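Side-chain contacts in Cfl (PDB 7A9J), which is a coronafacic acid ligase of the ATP-dependent AMP-binding enzyme family, probably activating carboxylic acids as adenylates for coupling: residues A[67-72]-A[119-124]; A[243-248]-A[278-283]; A[291-296]-A[323-328]; A[410-413]-A[417-420]. The protein carries 1 engineered substitution. All coordinates share one frame; numbering follows the deposited sequence. Where two conformers were deposited one is given.

Contact 1. Residues A[67-72]-A[119-124]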
# COMPACT_ATOMS: atom_id res chain seq x y z
N ALA A 67 26.74 20.53 -5.20
CA ALA A 67 27.51 19.41 -4.69
C ALA A 67 27.83 18.40 -5.77
O ALA A 67 28.21 17.27 -5.45
CB ALA A 67 26.77 18.71 -3.55
N ASN A 68 27.67 18.77 -7.04
CA ASN A 68 28.11 17.98 -8.19
C ASN A 68 27.21 16.77 -8.45
O ASN A 68 27.62 15.82 -9.12
CB ASN A 68 29.57 17.53 -8.02
CG ASN A 68 30.19 17.12 -9.32
OD1 ASN A 68 29.78 17.60 -10.39
ND2 ASN A 68 31.16 16.19 -9.27
N ILE A 69 26.00 16.78 -7.91
CA ILE A 69 24.97 15.82 -8.31
C ILE A 69 24.44 16.24 -9.68
O ILE A 69 24.22 17.43 -9.94
CB ILE A 69 23.86 15.72 -7.27
CG1 ILE A 69 24.47 15.27 -5.93
CG2 ILE A 69 22.84 14.70 -7.69
CD1 ILE A 69 25.44 14.09 -6.06
N LYS A 70 24.32 15.27 -10.58
CA LYS A 70 24.00 15.51 -11.98
C LYS A 70 22.82 14.64 -12.35
O LYS A 70 22.52 13.67 -11.66
CB LYS A 70 25.17 15.17 -12.92
CG LYS A 70 26.50 15.78 -12.49
CD LYS A 70 27.57 15.64 -13.58
CE LYS A 70 28.84 16.42 -13.20
NZ LYS A 70 28.57 17.86 -12.90
N LYS A 71 22.13 15.01 -13.44
CA LYS A 71 21.10 14.15 -14.02
C LYS A 71 21.65 12.73 -14.18
O LYS A 71 22.74 12.55 -14.71
CB LYS A 71 20.68 14.71 -15.39
CG LYS A 71 19.66 13.84 -16.11
CD LYS A 71 18.88 14.63 -17.16
CE LYS A 71 19.64 14.71 -18.43
NZ LYS A 71 18.74 14.94 -19.61
N GLY A 72 20.88 11.73 -13.72
CA GLY A 72 21.27 10.33 -13.80
C GLY A 72 22.00 9.77 -12.58
O GLY A 72 22.08 8.54 -12.44
N SER A 119 23.97 1.39 -6.73
CA SER A 119 25.06 2.25 -7.19
C SER A 119 24.76 3.72 -6.87
O SER A 119 25.01 4.62 -7.67
CB SER A 119 25.35 2.07 -8.68
OG SER A 119 25.88 0.78 -8.90
N SER A 120 24.20 3.96 -5.70
CA SER A 120 23.95 5.34 -5.31
C SER A 120 25.26 6.08 -5.11
O SER A 120 26.23 5.54 -4.59
CB SER A 120 23.11 5.40 -4.04
OG SER A 120 21.78 4.94 -4.30
N CYS A 121 25.30 7.34 -5.54
CA CYS A 121 26.45 8.16 -5.19
C CYS A 121 26.13 9.24 -4.16
O CYS A 121 27.02 10.00 -3.77
CB CYS A 121 27.06 8.80 -6.44
SG CYS A 121 26.03 10.05 -7.15
N ALA A 122 24.89 9.31 -3.68
CA ALA A 122 24.59 10.20 -2.57
C ALA A 122 23.51 9.57 -1.70
O ALA A 122 22.75 8.71 -2.14
CB ALA A 122 24.14 11.59 -3.07
N TYR A 123 23.45 10.03 -0.44
CA TYR A 123 22.44 9.58 0.52
C TYR A 123 21.85 10.81 1.21
O TYR A 123 22.58 11.73 1.58
CB TYR A 123 23.12 8.62 1.53
CG TYR A 123 22.34 8.32 2.77
CD1 TYR A 123 22.32 9.23 3.84
CD2 TYR A 123 21.66 7.12 2.90
CE1 TYR A 123 21.63 8.95 5.01
CE2 TYR A 123 20.95 6.82 4.07
CZ TYR A 123 20.91 7.72 5.10
OH TYR A 123 20.26 7.49 6.30
N ILE A 124 20.51 10.84 1.37
CA ILE A 124 19.82 11.85 2.17
C ILE A 124 18.95 11.12 3.20
O ILE A 124 18.11 10.29 2.83
CB ILE A 124 18.96 12.77 1.31
CG1 ILE A 124 19.83 13.57 0.34
CG2 ILE A 124 18.19 13.82 2.17
CD1 ILE A 124 19.00 14.35 -0.72
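I69 and A122 meet through apolar atoms alone. The isoleucine sends CD1 across the gap, where it lies 4.1 Å from A122 CB, a methyl-to-methyl touch at ordinary van der Waals spacing. Its CG1 branch sits beside the backbone N (chi1 -60°), and a second turn at chi2 (-46°) brings CD1 round to the strand. C121 approaches the same methyl with its sulfur: SG stands 4.2 Å from I69 CD1 in one of two deposited conformers, so this second touch is less certain. I69 also rests on I75 of strand 74-78, and A122 on W147 of strand 145-148.

The setting is the five-stranded parallel sheet in which strand 122-125 runs between 74-78 and 145-148. Segment 67-72 is the link from helix 50-66 into strand 74-78, and a Schellman motif with N68 as its C-prime residue ends that helix.

No hydrogen bond crosses between the segments; the polar groups find partners within their own segment or outside both. Within the link, K70 NZ donates to N68 OD1 at 2.8 Å, reaching the amide oxygen nearly head-on with a C=O...N angle of 162°. K71 NZ pairs with E182 in a salt bridge. On the other segment, S120 OG bonds to S76 OG, while the A122 backbone joins that of S76 across the sheet.

Contact 2. Residues A[243-248]-A[278-283]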
# COMPACT_ATOMS: atom_id res chain seq x y z
N ILE A 243 4.22 7.59 -2.01
CA ILE A 243 4.84 8.58 -2.91
C ILE A 243 3.85 8.99 -3.99
O ILE A 243 3.62 10.18 -4.26
CB ILE A 243 6.11 7.98 -3.52
CG1 ILE A 243 7.11 7.69 -2.43
CG2 ILE A 243 6.62 8.89 -4.69
CD1 ILE A 243 8.38 6.93 -2.89
N LEU A 244 3.20 7.98 -4.61
CA LEU A 244 2.25 8.25 -5.66
C LEU A 244 1.05 9.01 -5.12
O LEU A 244 0.54 9.89 -5.82
CB LEU A 244 1.81 6.94 -6.30
CG LEU A 244 2.91 6.17 -7.04
CD1 LEU A 244 2.25 4.86 -7.65
CD2 LEU A 244 3.51 6.96 -8.18
N ILE A 245 0.55 8.61 -3.95
CA ILE A 245 -0.59 9.31 -3.36
C ILE A 245 -0.22 10.77 -3.13
O ILE A 245 -1.02 11.66 -3.41
CB ILE A 245 -0.99 8.69 -2.02
CG1 ILE A 245 -1.71 7.36 -2.28
CG2 ILE A 245 -1.92 9.62 -1.24
CD1 ILE A 245 -1.81 6.51 -0.98
N THR A 246 0.98 11.00 -2.63
CA THR A 246 1.39 12.37 -2.31
C THR A 246 1.50 13.22 -3.58
O THR A 246 1.01 14.35 -3.64
CB THR A 246 2.70 12.30 -1.52
OG1 THR A 246 2.49 11.55 -0.32
CG2 THR A 246 3.23 13.79 -1.16
N PHE A 247 2.17 12.72 -4.63
CA PHE A 247 2.24 13.45 -5.87
C PHE A 247 0.85 13.71 -6.43
O PHE A 247 0.54 14.81 -6.90
CB PHE A 247 3.04 12.71 -6.96
CG PHE A 247 4.50 12.53 -6.66
CD1 PHE A 247 5.26 13.52 -5.97
CD2 PHE A 247 5.17 11.45 -7.18
CE1 PHE A 247 6.62 13.31 -5.76
CE2 PHE A 247 6.52 11.24 -6.95
CZ PHE A 247 7.27 12.19 -6.28
N ALA A 248 -0.01 12.68 -6.38
CA ALA A 248 -1.32 12.82 -7.00
C ALA A 248 -2.17 13.82 -6.24
O ALA A 248 -2.86 14.63 -6.87
CB ALA A 248 -2.04 11.44 -7.04
N TRP A 278 -9.54 12.23 3.62
CA TRP A 278 -9.26 11.02 2.86
C TRP A 278 -8.10 10.33 3.55
O TRP A 278 -7.12 11.01 3.91
CB TRP A 278 -8.93 11.40 1.42
CG TRP A 278 -8.75 10.23 0.45
CD1 TRP A 278 -9.68 9.77 -0.42
CD2 TRP A 278 -7.54 9.54 0.17
NE1 TRP A 278 -9.12 8.80 -1.22
CE2 TRP A 278 -7.81 8.63 -0.86
CE3 TRP A 278 -6.24 9.60 0.74
CZ2 TRP A 278 -6.84 7.78 -1.39
CZ3 TRP A 278 -5.26 8.72 0.23
CH2 TRP A 278 -5.56 7.84 -0.85
N ILE A 279 -8.21 9.01 3.76
CA ILE A 279 -7.19 8.27 4.49
C ILE A 279 -6.89 7.01 3.68
O ILE A 279 -7.79 6.17 3.49
CB ILE A 279 -7.68 7.85 5.88
CG1 ILE A 279 -8.16 9.08 6.68
CG2 ILE A 279 -6.58 7.09 6.61
CD1 ILE A 279 -8.73 8.67 8.05
N ALA A 280 -5.64 6.84 3.30
CA ALA A 280 -5.17 5.55 2.78
C ALA A 280 -4.46 4.76 3.87
O ALA A 280 -3.82 5.32 4.75
CB ALA A 280 -4.23 5.77 1.58
N GLY A 281 -4.58 3.43 3.81
CA GLY A 281 -3.88 2.63 4.82
C GLY A 281 -3.90 1.17 4.40
O GLY A 281 -4.56 0.79 3.42
N THR A 282 -3.11 0.37 5.10
CA THR A 282 -3.28 -1.11 4.97
C THR A 282 -4.57 -1.57 5.62
O THR A 282 -5.16 -0.89 6.44
CB THR A 282 -2.13 -1.84 5.65
OG1 THR A 282 -2.23 -1.66 7.07
CG2 THR A 282 -0.80 -1.37 5.07
N PRO A 283 -5.00 -2.81 5.31
CA PRO A 283 -6.15 -3.33 6.05
C PRO A 283 -5.88 -3.35 7.54
O PRO A 283 -6.77 -3.12 8.38
CB PRO A 283 -6.31 -4.76 5.48
CG PRO A 283 -5.93 -4.60 4.05
CD PRO A 283 -4.74 -3.54 4.07
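I245 on helix 240-251 reaches across to W278 and A280 of strand 278-281, with its CA-CB bond directed at the strand. From CB the side chain divides. The CG2 methyl, anti to the backbone N, comes to 3.8 Å from W278 CZ3, meeting the six-membered part of the indole at a slant. On the other branch CG1 passes more loosely, 4.1 Å from W278 CH2. A nearly extended chi2 of 165° then carries CD1 on toward the strand. There it lies in the plane of the indole at its edge, 4.0 Å from W278 CH2. The same methyl presses on A280 CB at 3.6 Å, so it rests on both the rim of the indole and the alanine methyl beside it. W278 and A280 are two residues apart on the strand, and their side chains leave it on the same face. I231 and S233 of strand 230-233 adjoin the isoleucine too. The preceding residue, L244, packs on L206 and A209 of helix 203-214 and lines the pocket of the bound indene carboxylic acid. This is a helix packed on parallel strands of the central sheet in the AMP-binding enzyme fold, beside its ligand pocket.

Contact 3. Residues A[291-296]-A[323-328]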
# COMPACT_ATOMS: atom_id res chain seq x y z
N LYS A 291 -10.63 -1.26 16.19
CA LYS A 291 -10.47 -1.85 17.51
C LYS A 291 -10.35 -0.77 18.59
O LYS A 291 -10.83 -0.96 19.71
CB LYS A 291 -9.25 -2.76 17.54
CG LYS A 291 -9.16 -3.54 18.87
CD LYS A 291 -8.03 -4.56 18.90
CE LYS A 291 -8.51 -5.94 18.48
NZ LYS A 291 -7.58 -6.97 19.01
N ASN A 292 -9.75 0.37 18.27
CA ASN A 292 -9.61 1.44 19.25
C ASN A 292 -10.97 1.97 19.71
O ASN A 292 -11.10 2.42 20.86
CB ASN A 292 -8.77 2.57 18.67
CG ASN A 292 -7.34 2.16 18.44
OD1 ASN A 292 -6.91 1.09 18.90
ND2 ASN A 292 -6.59 3.00 17.75
N GLU A 293 -11.98 1.91 18.85
CA GLU A 293 -13.31 2.42 19.19
C GLU A 293 -14.01 1.59 20.25
O GLU A 293 -14.89 2.13 20.94
CB GLU A 293 -14.21 2.48 17.95
CG GLU A 293 -13.78 3.52 16.98
CD GLU A 293 -13.93 4.93 17.53
OE1 GLU A 293 -15.07 5.41 17.75
OE2 GLU A 293 -12.89 5.57 17.74
N GLU A 294 -13.67 0.30 20.37
CA GLU A 294 -14.30 -0.54 21.37
C GLU A 294 -14.13 0.07 22.76
O GLU A 294 -15.05 0.01 23.59
CB GLU A 294 -13.72 -1.96 21.30
CG GLU A 294 -12.55 -2.22 22.24
CD GLU A 294 -11.64 -3.36 21.79
OE1 GLU A 294 -10.40 -3.22 21.95
OE2 GLU A 294 -12.15 -4.39 21.30
N ASN A 295 -12.99 0.71 23.01
CA ASN A 295 -12.80 1.55 24.18
C ASN A 295 -13.22 2.97 23.83
O ASN A 295 -14.34 3.18 23.35
CB ASN A 295 -11.34 1.52 24.63
CG ASN A 295 -10.65 0.23 24.23
OD1 ASN A 295 -10.83 -0.81 24.87
ND2 ASN A 295 -9.86 0.28 23.15
N ASN A 296 -12.34 3.94 24.06
CA ASN A 296 -12.63 5.33 23.75
C ASN A 296 -13.96 5.76 24.36
O ASN A 296 -14.53 5.06 25.19
CB ASN A 296 -12.63 5.56 22.24
CG ASN A 296 -11.35 6.19 21.76
OD1 ASN A 296 -11.26 7.41 21.63
ND2 ASN A 296 -10.34 5.36 21.51
N PHE A 323 -18.03 -0.36 8.13
CA PHE A 323 -19.32 0.32 8.09
C PHE A 323 -20.07 0.17 9.42
O PHE A 323 -20.68 1.13 9.90
CB PHE A 323 -20.21 -0.22 6.96
CG PHE A 323 -21.54 0.49 6.87
CD1 PHE A 323 -21.61 1.77 6.29
CD2 PHE A 323 -22.69 -0.07 7.40
CE1 PHE A 323 -22.81 2.46 6.24
CE2 PHE A 323 -23.90 0.61 7.34
CZ PHE A 323 -23.97 1.86 6.75
N GLU A 324 -20.05 -1.02 10.00
CA GLU A 324 -20.75 -1.18 11.28
C GLU A 324 -20.21 -0.19 12.29
O GLU A 324 -20.97 0.44 13.04
CB GLU A 324 -20.59 -2.59 11.82
CG GLU A 324 -20.99 -3.74 10.89
CD GLU A 324 -22.47 -4.03 10.88
OE1 GLU A 324 -23.21 -3.40 11.67
OE2 GLU A 324 -22.89 -4.90 10.08
N CYS A 325 -18.90 -0.01 12.29
CA CYS A 325 -18.27 0.78 13.33
C CYS A 325 -18.42 2.27 13.06
O CYS A 325 -18.74 3.04 13.97
CB CYS A 325 -16.80 0.39 13.43
SG CYS A 325 -15.91 1.24 14.76
N PHE A 326 -18.19 2.72 11.83
CA PHE A 326 -18.17 4.15 11.58
C PHE A 326 -19.25 4.66 10.64
O PHE A 326 -19.35 5.88 10.47
CB PHE A 326 -16.81 4.55 10.99
CG PHE A 326 -15.68 4.28 11.91
CD1 PHE A 326 -15.47 5.10 13.01
CD2 PHE A 326 -14.84 3.19 11.70
CE1 PHE A 326 -14.42 4.84 13.88
CE2 PHE A 326 -13.80 2.92 12.56
CZ PHE A 326 -13.60 3.74 13.65
N GLY A 327 -20.02 3.79 10.01
CA GLY A 327 -20.90 4.27 8.96
C GLY A 327 -20.18 4.86 7.76
O GLY A 327 -20.77 5.67 7.03
N SER A 328 -18.91 4.51 7.56
CA SER A 328 -18.12 5.00 6.45
C SER A 328 -18.03 3.86 5.44
O SER A 328 -18.09 2.68 5.82
CB SER A 328 -16.73 5.45 6.92
OG SER A 328 -15.86 5.98 5.90
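E293 and C325 bring helices 283-294 and 316-326 together near their C-terminal ends, with CA atoms 7.9 Å apart. The glutamate points its CA-CB bond at the other helix, and its CB lies 3.8 Å from C325 SG. CG then goes further in, to 3.3 Å from F326 CZ, a tight approach made obliquely to the ring. The bend at chi2 (-66°) takes the carboxylate to the CE1 corner of the ring, the two planes 46° apart. Its carbon CD is 3.7 Å from F326 CE1. OE1 accepts a hydrogen bond from the backbone N of L300, which helps to fix the carboxylate while the aliphatic part packs. Within its own segment, C325 SG lies 3.5 Å above the plane of the F326 ring, offset toward the rim. Within the first segment, the amide N296 ND2 donates to N292 O at 3.1 Å, although N296 is poorly ordered. Around this junction F326 reaches I289 and I290 of helix 283-294 and meets the F322 ring obliquely, while E293 touches T268 of helix 267-274. The two joined helices follow the neighbouring parallel strands 278-281 and 306-311 in the chain.

Contact 4. Residues A[410-413]-A[417-420]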
# COMPACT_ATOMS: atom_id res chain seq x y z
N VAL A 410 -10.23 -14.69 -10.20
CA VAL A 410 -11.32 -13.71 -10.28
C VAL A 410 -12.37 -14.23 -11.26
O VAL A 410 -12.17 -15.19 -12.02
CB VAL A 410 -10.88 -12.31 -10.74
CG1 VAL A 410 -9.92 -11.65 -9.73
CG2 VAL A 410 -10.28 -12.40 -12.16
N ARG A 411 -13.51 -13.54 -11.24
CA ARG A 411 -14.55 -13.68 -12.24
C ARG A 411 -15.01 -12.28 -12.53
O ARG A 411 -15.13 -11.47 -11.61
CB ARG A 411 -15.74 -14.52 -11.73
CG ARG A 411 -16.88 -14.51 -12.69
CD ARG A 411 -18.01 -15.40 -12.18
NE ARG A 411 -18.58 -14.93 -10.91
CZ ARG A 411 -18.44 -15.60 -9.76
NH1 ARG A 411 -17.73 -16.73 -9.72
NH2 ARG A 411 -19.04 -15.16 -8.67
N GLN A 412 -15.23 -11.95 -13.80
CA GLN A 412 -15.59 -10.58 -14.12
C GLN A 412 -17.10 -10.54 -14.35
O GLN A 412 -17.63 -11.34 -15.10
CB GLN A 412 -14.83 -10.11 -15.35
CG GLN A 412 -15.03 -8.64 -15.71
CD GLN A 412 -14.50 -8.46 -17.11
OE1 GLN A 412 -13.45 -7.90 -17.31
NE2 GLN A 412 -15.20 -9.04 -18.09
N GLU A 413 -17.78 -9.63 -13.66
CA GLU A 413 -19.23 -9.53 -13.82
C GLU A 413 -19.55 -8.68 -15.05
O GLU A 413 -18.68 -8.02 -15.64
CB GLU A 413 -19.86 -8.88 -12.57
CG GLU A 413 -19.59 -9.65 -11.25
CD GLU A 413 -20.80 -10.43 -10.77
OE1 GLU A 413 -21.32 -10.06 -9.70
OE2 GLU A 413 -21.24 -11.37 -11.47
N ASN A 417 -17.02 -5.49 -12.69
CA ASN A 417 -16.49 -5.72 -11.36
C ASN A 417 -15.79 -7.09 -11.29
O ASN A 417 -16.27 -8.06 -11.85
CB ASN A 417 -17.62 -5.66 -10.33
CG ASN A 417 -17.11 -5.72 -8.90
OD1 ASN A 417 -15.97 -5.39 -8.62
ND2 ASN A 417 -17.98 -6.18 -7.99
N LEU A 418 -14.61 -7.10 -10.63
CA LEU A 418 -13.84 -8.35 -10.50
C LEU A 418 -14.20 -8.96 -9.16
O LEU A 418 -13.82 -8.50 -8.10
CB LEU A 418 -12.35 -8.05 -10.59
CG LEU A 418 -12.09 -7.54 -12.03
CD1 LEU A 418 -10.68 -7.00 -12.02
CD2 LEU A 418 -12.18 -8.75 -13.06
N ILE A 419 -15.02 -10.00 -9.22
CA ILE A 419 -15.26 -10.82 -8.05
C ILE A 419 -13.99 -11.55 -7.66
O ILE A 419 -13.29 -12.14 -8.50
CB ILE A 419 -16.40 -11.80 -8.37
CG1 ILE A 419 -17.70 -11.09 -8.62
CG2 ILE A 419 -16.52 -12.79 -7.26
CD1 ILE A 419 -18.12 -9.95 -7.67
N PHE A 420 -13.71 -11.59 -6.38
CA PHE A 420 -12.44 -12.13 -5.91
C PHE A 420 -12.65 -13.53 -5.37
O PHE A 420 -13.48 -13.74 -4.48
CB PHE A 420 -11.82 -11.20 -4.85
CG PHE A 420 -10.45 -11.61 -4.44
CD1 PHE A 420 -9.36 -11.27 -5.24
CD2 PHE A 420 -10.22 -12.20 -3.21
CE1 PHE A 420 -8.09 -11.61 -4.84
CE2 PHE A 420 -8.93 -12.54 -2.81
CZ PHE A 420 -7.89 -12.26 -3.63
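R411 runs its side chain out beside I419 and bends at chi3 (63°), which lays one guanidinium face over the isoleucine's CG2; NH2 stands 3.7 Å from that methyl. E413 reaches I419 from another side: CG takes the place beside its own backbone N (chi1 -59°), and the chain crosses the isoleucine with CG 3.5 Å from I419 CG1. I419 is thus flanked by the carbon chain of a glutamate and the flat end of an arginine, whose NH1 is hydrogen-bonded to N375 OD1. On the other sheet face Q412 CB packs 3.8 Å from L418 CD2, and the same methyl lies 4.2 Å from V410 CG2. Across this face lie I366, met by Q412 and L418, and I368, met by V410 and Q412. The backbones are held by three hydrogen bonds. R411 and I419 form the hydrogen-bonded pair, with R411 N to I419 O at 3.1 Å and I419 N to R411 O at 2.8 Å. Nearer the turn, E413 N donates to N417 O over 2.8 Å and almost straight, at 172°. Antiparallel strands joined by so short a connection make a beta hairpin, here of strands 408-412 and 418-423, flanked by strands 376-381 and 356-360.

In the fold
The four contacts follow one another along the chain without interleaving. Contacts 1 and 4 lie on opposite sides of the chain's centre, their own centres about 45 Å apart, and contact 2, its centre about 8 Å from that of the chain, is the most central. Contact 1 belongs to a separate five-stranded parallel sheet. Contacts 2 and 3 are consecutive: strand 278-281 leads into helix 283-294, and their centres are about 21 Å apart. Contact 4, about 24 Å from contact 2 between centres, lies in strands linked through successive pairings to those of contact 2. Packing in contact 2 adjoins the ligand pocket, whereas contacts 1 and 3 join elements farther out in the AMP-binding region.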